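Local coordinates for nitrate transport protein (Parabacteroides distasonis, PDB 3HN0), which probably serves as the substrate-binding component of an ABC transporter, possibly for nitrate or a related small solute, at residues L149-L154 and P234-R239. Residues are numbered along the deposited sequence; the frame is centred on the assembly and turned at random.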
loop_
_atom_site.group_PDB
_atom_site.type_symbol
_atom_site.label_atom_id
_atom_site.label_comp_id
_atom_site.label_asym_id
_atom_site.label_seq_id
_atom_site.Cartn_x
_atom_site.Cartn_y
_atom_site.Cartn_z
ATOM N N LEU A 149 -18.822 -1.759 3.680
ATOM C CA LEU A 149 -19.341 -1.995 2.317
ATOM C C LEU A 149 -18.232 -1.913 1.281
ATOM O O LEU A 149 -17.278 -1.193 1.446
ATOM C CB LEU A 149 -20.423 -0.958 1.941
ATOM C CG LEU A 149 -21.769 -1.055 2.636
ATOM C CD1 LEU A 149 -22.634 0.195 2.288
ATOM C CD2 LEU A 149 -22.542 -2.309 2.341
ATOM N N GLY A 150 -18.455 -2.597 0.163
ATOM C CA GLY A 150 -17.691 -2.424 -1.076
ATOM C C GLY A 150 -18.644 -2.033 -2.203
ATOM O O GLY A 150 -19.842 -1.924 -2.000
ATOM N N GLU A 151 -18.097 -1.816 -3.389
ATOM C CA GLU A 151 -18.856 -1.307 -4.514
ATOM C C GLU A 151 -19.653 -2.402 -5.175
ATOM O O GLU A 151 -19.193 -3.507 -5.194
ATOM C CB GLU A 151 -17.896 -0.686 -5.494
ATOM C CG GLU A 151 -17.177 0.545 -4.908
ATOM C CD GLU A 151 -18.090 1.726 -4.728
ATOM O OE1 GLU A 151 -19.317 1.661 -5.034
ATOM O OE2 GLU A 151 -17.586 2.742 -4.268
ATOM N N PRO A 152 -20.826 -2.082 -5.757
ATOM C CA PRO A 152 -21.476 -0.792 -5.961
ATOM C C PRO A 152 -22.314 -0.341 -4.759
ATOM O O PRO A 152 -22.807 0.819 -4.714
ATOM C CB PRO A 152 -22.393 -1.082 -7.153
ATOM C CG PRO A 152 -22.763 -2.443 -6.981
ATOM C CD PRO A 152 -21.615 -3.171 -6.386
ATOM N N PHE A 153 -22.434 -1.214 -3.766
ATOM C CA PHE A 153 -23.346 -0.967 -2.631
ATOM C C PHE A 153 -22.915 0.299 -1.882
ATOM O O PHE A 153 -23.739 1.082 -1.394
ATOM C CB PHE A 153 -23.274 -2.153 -1.686
ATOM C CG PHE A 153 -23.606 -3.428 -2.343
ATOM C CD1 PHE A 153 -24.925 -3.703 -2.664
ATOM C CD2 PHE A 153 -22.578 -4.370 -2.685
ATOM C CE1 PHE A 153 -25.268 -4.906 -3.293
ATOM C CE2 PHE A 153 -22.917 -5.555 -3.322
ATOM C CZ PHE A 153 -24.272 -5.813 -3.642
ATOM N N LEU A 154 -21.611 0.450 -1.744
ATOM C CA LEU A 154 -21.020 1.640 -1.121
ATOM C C LEU A 154 -21.532 2.920 -1.789
ATOM O O LEU A 154 -22.015 3.837 -1.136
ATOM C CB LEU A 154 -19.504 1.575 -1.221
ATOM C CG LEU A 154 -18.665 2.724 -0.638
ATOM C CD1 LEU A 154 -19.044 3.040 0.801
ATOM C CD2 LEU A 154 -17.111 2.383 -0.743
ATOM N N PRO A 234 -17.401 7.468 -11.617
ATOM C CA PRO A 234 -15.941 7.371 -11.631
ATOM C C PRO A 234 -15.320 7.297 -10.249
ATOM O O PRO A 234 -14.331 6.608 -10.092
ATOM C CB PRO A 234 -15.515 8.621 -12.417
ATOM C CG PRO A 234 -16.650 8.798 -13.360
ATOM C CD PRO A 234 -17.873 8.479 -12.577
ATOM N N LYS A 235 -15.913 7.931 -9.231
ATOM C CA LYS A 235 -15.383 7.773 -7.864
ATOM C C LYS A 235 -15.482 6.341 -7.344
ATOM O O LYS A 235 -14.601 5.869 -6.658
ATOM C CB LYS A 235 -16.039 8.741 -6.894
ATOM C CG LYS A 235 -15.475 10.152 -7.010
ATOM C CD LYS A 235 -16.015 11.031 -5.885
ATOM C CE LYS A 235 -16.022 12.525 -6.246
ATOM N NZ LYS A 235 -14.683 13.002 -6.680
ATOM N N SER A 236 -16.521 5.616 -7.764
ATOM C CA SER A 236 -16.696 4.216 -7.403
ATOM C C SER A 236 -15.518 3.425 -7.968
ATOM O O SER A 236 -14.922 2.614 -7.291
ATOM C CB SER A 236 -17.991 3.639 -7.995
ATOM O OG SER A 236 -19.113 4.512 -7.813
ATOM N N ILE A 237 -15.205 3.674 -9.224
ATOM C CA ILE A 237 -14.063 2.972 -9.849
ATOM C C ILE A 237 -12.761 3.278 -9.133
ATOM O O ILE A 237 -12.000 2.370 -8.813
ATOM C CB ILE A 237 -13.998 3.266 -11.339
ATOM C CG1 ILE A 237 -15.184 2.562 -12.005
ATOM C CG2 ILE A 237 -12.668 2.762 -11.924
ATOM C CD1 ILE A 237 -15.167 2.628 -13.523
ATOM N N GLU A 238 -12.557 4.562 -8.777
ATOM C CA GLU A 238 -11.369 4.949 -8.024
ATOM C C GLU A 238 -11.227 4.177 -6.722
ATOM O O GLU A 238 -10.126 3.688 -6.385
ATOM C CB GLU A 238 -11.312 6.456 -7.719
ATOM C CG GLU A 238 -10.979 7.372 -8.873
ATOM C CD GLU A 238 -11.351 8.860 -8.582
ATOM O OE1 GLU A 238 -11.428 9.295 -7.383
ATOM O OE2 GLU A 238 -11.574 9.582 -9.573
ATOM N N ARG A 239 -12.332 4.042 -5.979
ATOM C CA ARG A 239 -12.327 3.275 -4.742
ATOM C C ARG A 239 -12.018 1.777 -4.897
ATOM O O ARG A 239 -11.594 1.136 -3.965
ATOM C CB ARG A 239 -13.640 3.466 -3.976
ATOM C CG ARG A 239 -13.785 4.879 -3.419
ATOM C CD ARG A 239 -14.885 4.982 -2.380
ATOM N NE ARG A 239 -16.178 4.881 -3.031
ATOM C CZ ARG A 239 -16.988 5.899 -3.345
ATOM N NH1 ARG A 239 -16.675 7.179 -3.101
ATOM N NH2 ARG A 239 -18.133 5.632 -3.922
#
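E151 and R239 meet in a buried salt bridge in which a single carboxylate oxygen takes both guanidinium bonds. OE2 of E151 accepts from R239 NE at 2.8 Å and from R239 NH2 at 3.0 Å, so the arginine grips it side-on. The carboxylate and guanidinium planes lie 19° apart, and OE2 sits at the guanidinium edge, close to its plane. NE meets OE2 nearly along the C-O bond direction, whereas NH2 reaches the syn lone pair of OE2, on the OE1 side; neither bond is straight. A bend at chi3 (-72°) folds the R239 chain back along its own helix, bringing one guanidinium face above K235 O. The E151 carboxylate also packs against helix 234-240, its CD 3.8 Å from S236 CB. L154 closes in on the arginine obliquely, CD2 3.8 Å from R239 CD, while its side chain also touches Y87, V89 and I166. The second carboxylate oxygen, OE1, bonds S155 OG, which is in turn hydrogen-bonded to S236 OG. Replacing E151 with an alanine would probably leave the R239 guanidinium without its countercharge and S155 without one polar partner, opening a gap beside S236. E151 precedes a cis peptide bond to P152, in the turn after strand 146-149 of the three-stranded antiparallel sheet; helix 234-240 runs into strand 242-246, an outermost strand of the large mixed sheet, so the contact joins elements of the two sheets. The carboxylate offsets the arginine's charge, OE2 taking both guanidinium N-H groups and OE1 the serine contact, an arrangement likely to keep the glutamate ionised despite its burial.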